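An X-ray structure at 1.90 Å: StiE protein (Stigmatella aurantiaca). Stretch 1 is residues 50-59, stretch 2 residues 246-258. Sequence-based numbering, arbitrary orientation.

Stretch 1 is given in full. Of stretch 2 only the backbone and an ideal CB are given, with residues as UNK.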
ATOM      1  N   PHE A  50      16.884   5.109  16.224  1.00 88.82           N
ATOM      2  CA  PHE A  50      16.138   5.589  15.068  1.00 79.54           C
ATOM      3  C   PHE A  50      14.764   6.064  15.507  1.00 80.54           C
ATOM      4  O   PHE A  50      14.087   5.419  16.311  1.00 80.31           O
ATOM      5  CB  PHE A  50      15.985   4.522  13.993  1.00 84.41           C
ATOM      6  CG  PHE A  50      15.015   4.911  12.901  1.00 84.65           C
ATOM      7  CD1 PHE A  50      15.422   5.705  11.844  1.00 86.37           C
ATOM      8  CD2 PHE A  50      13.687   4.511  12.953  1.00 81.12           C
ATOM      9  CE1 PHE A  50      14.527   6.074  10.849  1.00 89.25           C
ATOM     10  CE2 PHE A  50      12.792   4.880  11.966  1.00 82.72           C
ATOM     11  CZ  PHE A  50      13.213   5.662  10.913  1.00 83.57           C
ATOM     12  N   SER A  51      14.353   7.202  14.966  1.00 82.31           N
ATOM     13  CA  SER A  51      13.079   7.823  15.303  1.00 84.27           C
ATOM     14  C   SER A  51      12.353   8.103  13.994  1.00 83.72           C
ATOM     15  O   SER A  51      12.703   9.043  13.272  1.00 85.73           O
ATOM     16  CB  SER A  51      13.282   9.097  16.108  1.00 88.69           C
ATOM     17  OG  SER A  51      12.073   9.819  16.169  1.00 91.30           O
ATOM     18  N   TRP A  52      11.365   7.267  13.683  1.00 78.35           N
ATOM     19  CA  TRP A  52      10.526   7.521  12.520  1.00 71.63           C
ATOM     20  C   TRP A  52       9.860   8.890  12.617  1.00 79.94           C
ATOM     21  O   TRP A  52       9.743   9.609  11.616  1.00 79.11           O
ATOM     22  CB  TRP A  52       9.487   6.409  12.393  1.00 72.37           C
ATOM     23  CG  TRP A  52       8.578   6.579  11.239  1.00 72.67           C
ATOM     24  CD1 TRP A  52       8.823   6.223   9.944  1.00 74.82           C
ATOM     25  CD2 TRP A  52       7.266   7.152  11.262  1.00 75.30           C
ATOM     26  NE1 TRP A  52       7.742   6.542   9.156  1.00 72.38           N
ATOM     27  CE2 TRP A  52       6.773   7.114   9.940  1.00 71.49           C
ATOM     28  CE3 TRP A  52       6.464   7.702  12.267  1.00 86.44           C
ATOM     29  CZ2 TRP A  52       5.508   7.601   9.598  1.00 71.64           C
ATOM     30  CZ3 TRP A  52       5.208   8.188  11.927  1.00 89.37           C
ATOM     31  CH2 TRP A  52       4.743   8.130  10.603  1.00 81.69           C
ATOM     32  N   ILE A  53       9.454   9.285  13.823  1.00 76.97           N
ATOM     33  CA  ILE A  53       8.732  10.542  13.976  1.00 83.35           C
ATOM     34  C   ILE A  53       9.651  11.726  13.676  1.00 89.64           C
ATOM     35  O   ILE A  53       9.252  12.672  12.990  1.00 91.56           O
ATOM     36  CB  ILE A  53       8.085  10.623  15.377  1.00 91.83           C
ATOM     37  CG1 ILE A  53       6.983  11.682  15.408  1.00 98.52           C
ATOM     38  CG2 ILE A  53       9.104  10.865  16.486  1.00 93.81           C
ATOM     39  CD1 ILE A  53       5.751  11.242  14.649  1.00 98.76           C
ATOM     40  N   ARG A  54      10.905  11.677  14.138  1.00 95.29           N
ATOM     41  CA  ARG A  54      11.818  12.785  13.870  1.00 98.23           C
ATOM     42  C   ARG A  54      12.230  12.809  12.403  1.00 94.24           C
ATOM     43  O   ARG A  54      12.345  13.884  11.801  1.00 96.51           O
ATOM     44  CB  ARG A  54      13.054  12.700  14.778  1.00 95.88           C
ATOM     45  CG  ARG A  54      12.763  12.900  16.255  1.00 99.08           C
ATOM     46  CD  ARG A  54      14.020  12.853  17.124  1.00103.10           C
ATOM     47  NE  ARG A  54      13.793  13.562  18.385  1.00109.90           N
ATOM     48  CZ  ARG A  54      14.600  13.529  19.443  1.00112.18           C
ATOM     49  NH1 ARG A  54      15.712  12.810  19.429  1.00111.57           N
ATOM     50  NH2 ARG A  54      14.282  14.214  20.532  1.00117.72           N
ATOM     51  N   THR A  55      12.441  11.635  11.808  1.00 85.86           N
ATOM     52  CA  THR A  55      12.860  11.578  10.412  1.00 93.34           C
ATOM     53  C   THR A  55      11.798  12.164   9.488  1.00 91.14           C
ATOM     54  O   THR A  55      12.120  12.901   8.547  1.00 90.02           O
ATOM     55  CB  THR A  55      13.176  10.134  10.016  1.00 78.62           C
ATOM     56  OG1 THR A  55      14.328   9.684  10.739  1.00 80.94           O
ATOM     57  CG2 THR A  55      13.449  10.038   8.527  1.00 77.52           C
ATOM     58  N   VAL A  56      10.525  11.863   9.751  1.00 82.86           N
ATOM     59  CA  VAL A  56       9.454  12.289   8.861  1.00 90.62           C
ATOM     60  C   VAL A  56       9.201  13.794   8.932  1.00104.87           C
ATOM     61  O   VAL A  56       8.688  14.376   7.969  1.00100.65           O
ATOM     62  CB  VAL A  56       8.187  11.464   9.177  1.00 91.18           C
ATOM     63  CG1 VAL A  56       6.979  11.962   8.401  1.00 97.81           C
ATOM     64  CG2 VAL A  56       8.435  10.013   8.843  1.00 71.74           C
ATOM     65  N   PHE A  57       9.590  14.459  10.020  1.00113.50           N
ATOM     66  CA  PHE A  57       9.261  15.869  10.209  1.00127.05           C
ATOM     67  C   PHE A  57      10.423  16.820   9.975  1.00131.42           C
ATOM     68  O   PHE A  57      10.232  17.868   9.355  1.00138.39           O
ATOM     69  CB  PHE A  57       8.703  16.091  11.612  1.00139.44           C
ATOM     70  CG  PHE A  57       7.289  15.638  11.764  1.00142.63           C
ATOM     71  CD1 PHE A  57       6.252  16.551  11.732  1.00147.36           C
ATOM     72  CD2 PHE A  57       6.991  14.294  11.914  1.00141.91           C
ATOM     73  CE1 PHE A  57       4.947  16.137  11.866  1.00146.56           C
ATOM     74  CE2 PHE A  57       5.688  13.873  12.048  1.00141.84           C
ATOM     75  CZ  PHE A  57       4.665  14.800  12.025  1.00143.66           C
ATOM     76  N   ARG A  58      11.624  16.495  10.451  1.00127.45           N
ATOM     77  CA  ARG A  58      12.819  17.297  10.199  1.00136.00           C
ATOM     78  C   ARG A  58      13.844  16.472   9.425  1.00143.45           C
ATOM     79  O   ARG A  58      14.892  16.101   9.973  1.00144.21           O
ATOM     80  CB  ARG A  58      13.426  17.817  11.501  1.00136.96           C
ATOM     81  CG  ARG A  58      12.585  18.855  12.225  1.00144.01           C
ATOM     82  CD  ARG A  58      13.357  19.448  13.399  1.00152.67           C
ATOM     83  NE  ARG A  58      13.628  18.452  14.433  1.00148.41           N
ATOM     84  CZ  ARG A  58      13.352  18.615  15.723  1.00151.50           C
ATOM     85  NH1 ARG A  58      12.812  19.750  16.157  1.00153.72           N
ATOM     86  NH2 ARG A  58      13.634  17.647  16.586  1.00149.34           N
ATOM     87  N   PRO A  59      13.580  16.165   8.150  1.00149.83           N
ATOM     88  CA  PRO A  59      14.625  15.572   7.308  1.00151.41           C
ATOM     89  C   PRO A  59      15.653  16.584   6.823  1.00163.39           C
ATOM     90  O   PRO A  59      16.619  16.190   6.162  1.00169.54           O
ATOM     91  CB  PRO A  59      13.835  14.981   6.122  1.00142.91           C
ATOM     92  CG  PRO A  59      12.376  15.183   6.444  1.00140.58           C
ATOM     93  CD  PRO A  59      12.327  16.328   7.396  1.00149.49           C
ATOM     94  N   UNK A 246      10.950   6.643  23.453  1.00 92.98           N
ATOM     95  CA  UNK A 246      10.811   8.002  23.968  1.00 92.94           C
ATOM     96  C   UNK A 246       9.815   8.805  23.136  1.00 91.63           C
ATOM     97  O   UNK A 246       9.905  10.035  23.065  1.00 91.53           O
ATOM     98  CB  UNK A 246      12.169   8.706  23.987  1.00 92.94           C
ATOM     99  N   UNK A 247       8.853   8.109  22.513  1.00 86.39           N
ATOM    100  CA  UNK A 247       7.931   8.745  21.575  1.00 93.43           C
ATOM    101  C   UNK A 247       7.156   9.887  22.215  1.00 88.31           C
ATOM    102  O   UNK A 247       6.831  10.866  21.536  1.00100.41           O
ATOM    103  CB  UNK A 247       6.953   7.709  21.016  1.00 93.43           C
ATOM    104  N   UNK A 248       6.821   9.766  23.498  1.00 91.80           N
ATOM    105  CA  UNK A 248       6.040  10.800  24.164  1.00 97.32           C
ATOM    106  C   UNK A 248       6.793  12.127  24.187  1.00108.78           C
ATOM    107  O   UNK A 248       6.314  13.138  23.660  1.00111.87           O
ATOM    108  CB  UNK A 248       5.690  10.367  25.589  1.00 97.32           C
ATOM    109  N   UNK A 249       7.983  12.142  24.791  1.00113.78           N
ATOM    110  CA  UNK A 249       8.766  13.374  24.834  1.00101.66           C
ATOM    111  C   UNK A 249       9.305  13.768  23.463  1.00107.34           C
ATOM    112  O   UNK A 249       9.622  14.942  23.257  1.00114.01           O
ATOM    113  CB  UNK A 249       9.927  13.220  25.818  1.00101.66           C
ATOM    114  N   UNK A 250       9.420  12.828  22.520  1.00 94.12           N
ATOM    115  CA  UNK A 250       9.812  13.226  21.173  1.00104.05           C
ATOM    116  C   UNK A 250       8.675  13.948  20.458  1.00105.65           C
ATOM    117  O   UNK A 250       8.901  14.973  19.803  1.00107.42           O
ATOM    118  CB  UNK A 250      10.249  12.003  20.364  1.00104.05           C
ATOM    119  N   UNK A 251       7.447  13.440  20.593  1.00106.39           N
ATOM    120  CA  UNK A 251       6.319  14.029  19.882  1.00108.51           C
ATOM    121  C   UNK A 251       5.974  15.416  20.410  1.00113.17           C
ATOM    122  O   UNK A 251       5.562  16.284  19.632  1.00114.84           O
ATOM    123  CB  UNK A 251       5.097  13.115  19.987  1.00108.51           C
ATOM    124  N   UNK A 252       6.123  15.643  21.717  1.00111.64           N
ATOM    125  CA  UNK A 252       5.871  16.973  22.263  1.00121.13           C
ATOM    126  C   UNK A 252       6.847  17.995  21.695  1.00129.30           C
ATOM    127  O   UNK A 252       6.465  19.134  21.401  1.00132.24           O
ATOM    128  CB  UNK A 252       5.966  16.949  23.790  1.00121.13           C
ATOM    129  N   UNK A 253       8.114  17.603  21.538  1.00134.46           N
ATOM    130  CA  UNK A 253       9.135  18.536  21.073  1.00138.39           C
ATOM    131  C   UNK A 253       8.838  19.015  19.658  1.00131.58           C
ATOM    132  O   UNK A 253       8.946  20.209  19.359  1.00138.54           O
ATOM    133  CB  UNK A 253      10.518  17.883  21.128  1.00138.39           C
ATOM    134  N   UNK A 254       8.459  18.093  18.769  1.00114.22           N
ATOM    135  CA  UNK A 254       8.064  18.490  17.421  1.00113.08           C
ATOM    136  C   UNK A 254       6.740  19.248  17.433  1.00120.46           C
ATOM    137  O   UNK A 254       6.575  20.232  16.702  1.00123.56           O
ATOM    138  CB  UNK A 254       7.957  17.261  16.516  1.00113.08           C
ATOM    139  N   UNK A 255       5.787  18.808  18.261  1.00123.74           N
ATOM    140  CA  UNK A 255       4.498  19.482  18.353  1.00129.62           C
ATOM    141  C   UNK A 255       4.642  20.928  18.804  1.00131.86           C
ATOM    142  O   UNK A 255       3.719  21.727  18.607  1.00133.92           O
ATOM    143  CB  UNK A 255       3.578  18.728  19.315  1.00129.62           C
ATOM    144  N   UNK A 256       5.783  21.285  19.396  1.00132.61           N
ATOM    145  CA  UNK A 256       6.003  22.661  19.822  1.00139.16           C
ATOM    146  C   UNK A 256       6.185  23.604  18.635  1.00146.10           C
ATOM    147  O   UNK A 256       5.914  24.803  18.756  1.00154.20           O
ATOM    148  CB  UNK A 256       7.226  22.736  20.739  1.00139.16           C
ATOM    149  N   UNK A 257       6.637  23.093  17.492  1.00144.29           N
ATOM    150  CA  UNK A 257       6.772  23.888  16.265  1.00143.33           C
ATOM    151  C   UNK A 257       5.610  23.637  15.312  1.00139.91           C
ATOM    152  O   UNK A 257       5.805  23.410  14.118  1.00140.76           O
ATOM    153  CB  UNK A 257       8.095  23.570  15.566  1.00143.33           C
ATOM    154  N   UNK A 258       4.385  23.678  15.825  1.00139.33           N
ATOM    155  CA  UNK A 258       3.214  23.315  15.033  1.00136.40           C
ATOM    156  C   UNK A 258       2.547  24.539  14.414  1.00140.73           C
ATOM    157  O   UNK A 258       2.333  25.550  15.087  1.00146.09           O
ATOM    158  CB  UNK A 258       2.207  22.557  15.900  1.00136.40           C
TER

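Helices 52-57 and 247-255 run nearly parallel, their axes 19° apart in direction and 10.1 Å apart at closest approach, leaving room for side chains between them.

Position 246 precedes the helix, where Asp, Asn, Ser or Thr is common because each can cap free backbone amides. Stretch 1 barely restricts the choice. It is aspartate, although D246 makes no capping bond.

At 247 CA-to-CB points sideways, so a longer side chain reaches I53 best; an aromatic or long aliphatic one would suit. It is tyrosine: Y247 CE1 lies 4.0 Å from I53 CD1, while its hydroxyl is hydrogen-bonded elsewhere in the structure.

Positions 248, 249 and 252 have nothing of stretch 1 within 5.5 Å of their CB, and helical backbone angles admit most residues. They are A248, A249 and E252.

Position 250 points toward stretch 1. Its ideal CB is 4.2 Å from I53 CG2 and 4.3 Å from R54 NE, with the hydroxyl of S51 slightly farther off. An aliphatic stem with a polar end fits, such as Gln or Glu; the nearby arginine would favour an acid. It is glutamine. S51 OG donates to Q250 OE1 at 2.6 Å while accepting from R54 N at 3.0 Å, so one hydroxyl both caps its own helix and ties it to the other. Q250 NE2 sits over one face of the R54 guanidinium, 3.3 Å from R54 NH1; both are donors, so no hydrogen bond forms.

At 251 CB points sideways, 5.2 Å from I53 CG1, and a large apolar residue could extend the contact. It is phenylalanine, with F251 CD2 4.5 Å from I53 CD1, which lies at the ring edge.

Position 253 points toward stretch 1, its CB 5.3 Å from R54 NH2. Small, polar or acidic residues are plausible; it is alanine, and A253 makes no close contact with the arginine.

Position 254 faces a hollow lined by I53, R54, F57 and R58, suited to Leu, Met or Ile. It is leucine, and L254 is the residue most covered by the other stretch. L254 CD1 is 3.7 Å from I53 O and L254 CD2 is 3.8 Å from F57 CB; CD2 also lies over one face of the R58 guanidinium, 3.7 Å from R58 CZ.

At 255 CB points sideways and 256 is out of reach, so stretch 1 leaves most residues possible. They are C255 and K256.

Position 257 points toward stretch 1, where R58 offers a positive charge to a long acid. It is glutamate: E257 OE2 forms a salt bridge with R58 NH1 at 3.5 Å, near the guanidinium plane.

At 258 CB points sideways, and stretch 1 sets little limit; it is L258, without close contact.

Stretch 2 (246-258) DYAAQFEALCKEL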
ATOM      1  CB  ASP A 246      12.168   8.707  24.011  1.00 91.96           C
ATOM      2  CG  ASP A 246      12.223   9.814  25.055  1.00 96.50           C
ATOM      3  OD1 ASP A 246      12.112   9.506  26.261  1.00104.63           O
ATOM      4  OD2 ASP A 246      12.392  10.989  24.668  1.00 97.23           O
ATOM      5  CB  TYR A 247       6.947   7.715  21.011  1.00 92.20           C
ATOM      6  CG  TYR A 247       5.873   8.318  20.125  1.00 95.87           C
ATOM      7  CD1 TYR A 247       6.072   8.454  18.753  1.00 91.10           C
ATOM      8  CD2 TYR A 247       4.662   8.757  20.660  1.00 99.64           C
ATOM      9  CE1 TYR A 247       5.094   9.012  17.939  1.00 97.97           C
ATOM     10  CE2 TYR A 247       3.683   9.316  19.858  1.00101.84           C
ATOM     11  CZ  TYR A 247       3.901   9.439  18.500  1.00103.48           C
ATOM     12  OH  TYR A 247       2.926   9.993  17.699  1.00107.35           O
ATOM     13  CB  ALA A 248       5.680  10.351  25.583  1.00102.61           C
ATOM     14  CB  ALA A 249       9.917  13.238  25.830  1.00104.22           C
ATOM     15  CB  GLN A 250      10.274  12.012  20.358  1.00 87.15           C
ATOM     16  CG  GLN A 250      11.635  11.487  20.778  1.00 87.56           C
ATOM     17  CD  GLN A 250      12.333  10.696  19.698  1.00 87.75           C
ATOM     18  OE1 GLN A 250      11.771  10.433  18.633  1.00 80.80           O
ATOM     19  NE2 GLN A 250      13.580  10.314  19.965  1.00 84.58           N
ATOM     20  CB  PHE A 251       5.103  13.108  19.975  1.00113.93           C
ATOM     21  CG  PHE A 251       3.881  13.647  19.291  1.00116.28           C
ATOM     22  CD1 PHE A 251       2.873  14.261  20.023  1.00123.60           C
ATOM     23  CD2 PHE A 251       3.741  13.550  17.918  1.00110.37           C
ATOM     24  CE1 PHE A 251       1.749  14.763  19.396  1.00123.96           C
ATOM     25  CE2 PHE A 251       2.621  14.048  17.286  1.00111.42           C
ATOM     26  CZ  PHE A 251       1.623  14.655  18.026  1.00117.57           C
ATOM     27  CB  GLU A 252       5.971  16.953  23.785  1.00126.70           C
ATOM     28  CG  GLU A 252       5.066  15.959  24.472  1.00127.27           C
ATOM     29  CD  GLU A 252       5.112  16.111  25.979  1.00131.08           C
ATOM     30  OE1 GLU A 252       5.263  17.257  26.452  1.00132.31           O
ATOM     31  OE2 GLU A 252       5.015  15.087  26.687  1.00130.22           O
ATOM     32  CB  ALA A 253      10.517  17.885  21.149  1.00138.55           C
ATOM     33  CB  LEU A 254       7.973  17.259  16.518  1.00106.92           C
ATOM     34  CG  LEU A 254       9.305  16.686  16.030  1.00106.75           C
ATOM     35  CD1 LEU A 254       9.129  15.240  15.602  1.00 98.80           C
ATOM     36  CD2 LEU A 254       9.867  17.522  14.884  1.00109.67           C
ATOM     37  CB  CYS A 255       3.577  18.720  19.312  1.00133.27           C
ATOM     38  SG  CYS A 255       1.841  19.224  19.286  1.00138.19           S
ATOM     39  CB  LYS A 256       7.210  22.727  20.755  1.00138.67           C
ATOM     40  CG  LYS A 256       6.882  23.135  22.179  1.00146.65           C
ATOM     41  CD  LYS A 256       6.566  21.944  23.073  1.00145.65           C
ATOM     42  CE  LYS A 256       6.550  22.383  24.538  1.00151.51           C
ATOM     43  NZ  LYS A 256       6.408  21.241  25.481  1.00151.73           N
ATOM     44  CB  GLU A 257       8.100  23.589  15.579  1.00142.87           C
ATOM     45  CG  GLU A 257       9.342  24.038  16.334  1.00148.79           C
ATOM     46  CD  GLU A 257       9.822  23.006  17.334  1.00154.19           C
ATOM     47  OE1 GLU A 257       9.042  22.651  18.237  1.00157.62           O
ATOM     48  OE2 GLU A 257      10.975  22.542  17.215  1.00155.12           O
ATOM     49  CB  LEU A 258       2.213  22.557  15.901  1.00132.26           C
ATOM     50  CG  LEU A 258       1.287  21.562  15.212  1.00124.42           C
ATOM     51  CD1 LEU A 258       2.070  20.418  14.587  1.00115.29           C
ATOM     52  CD2 LEU A 258       0.289  21.043  16.221  1.00126.33           C
TER
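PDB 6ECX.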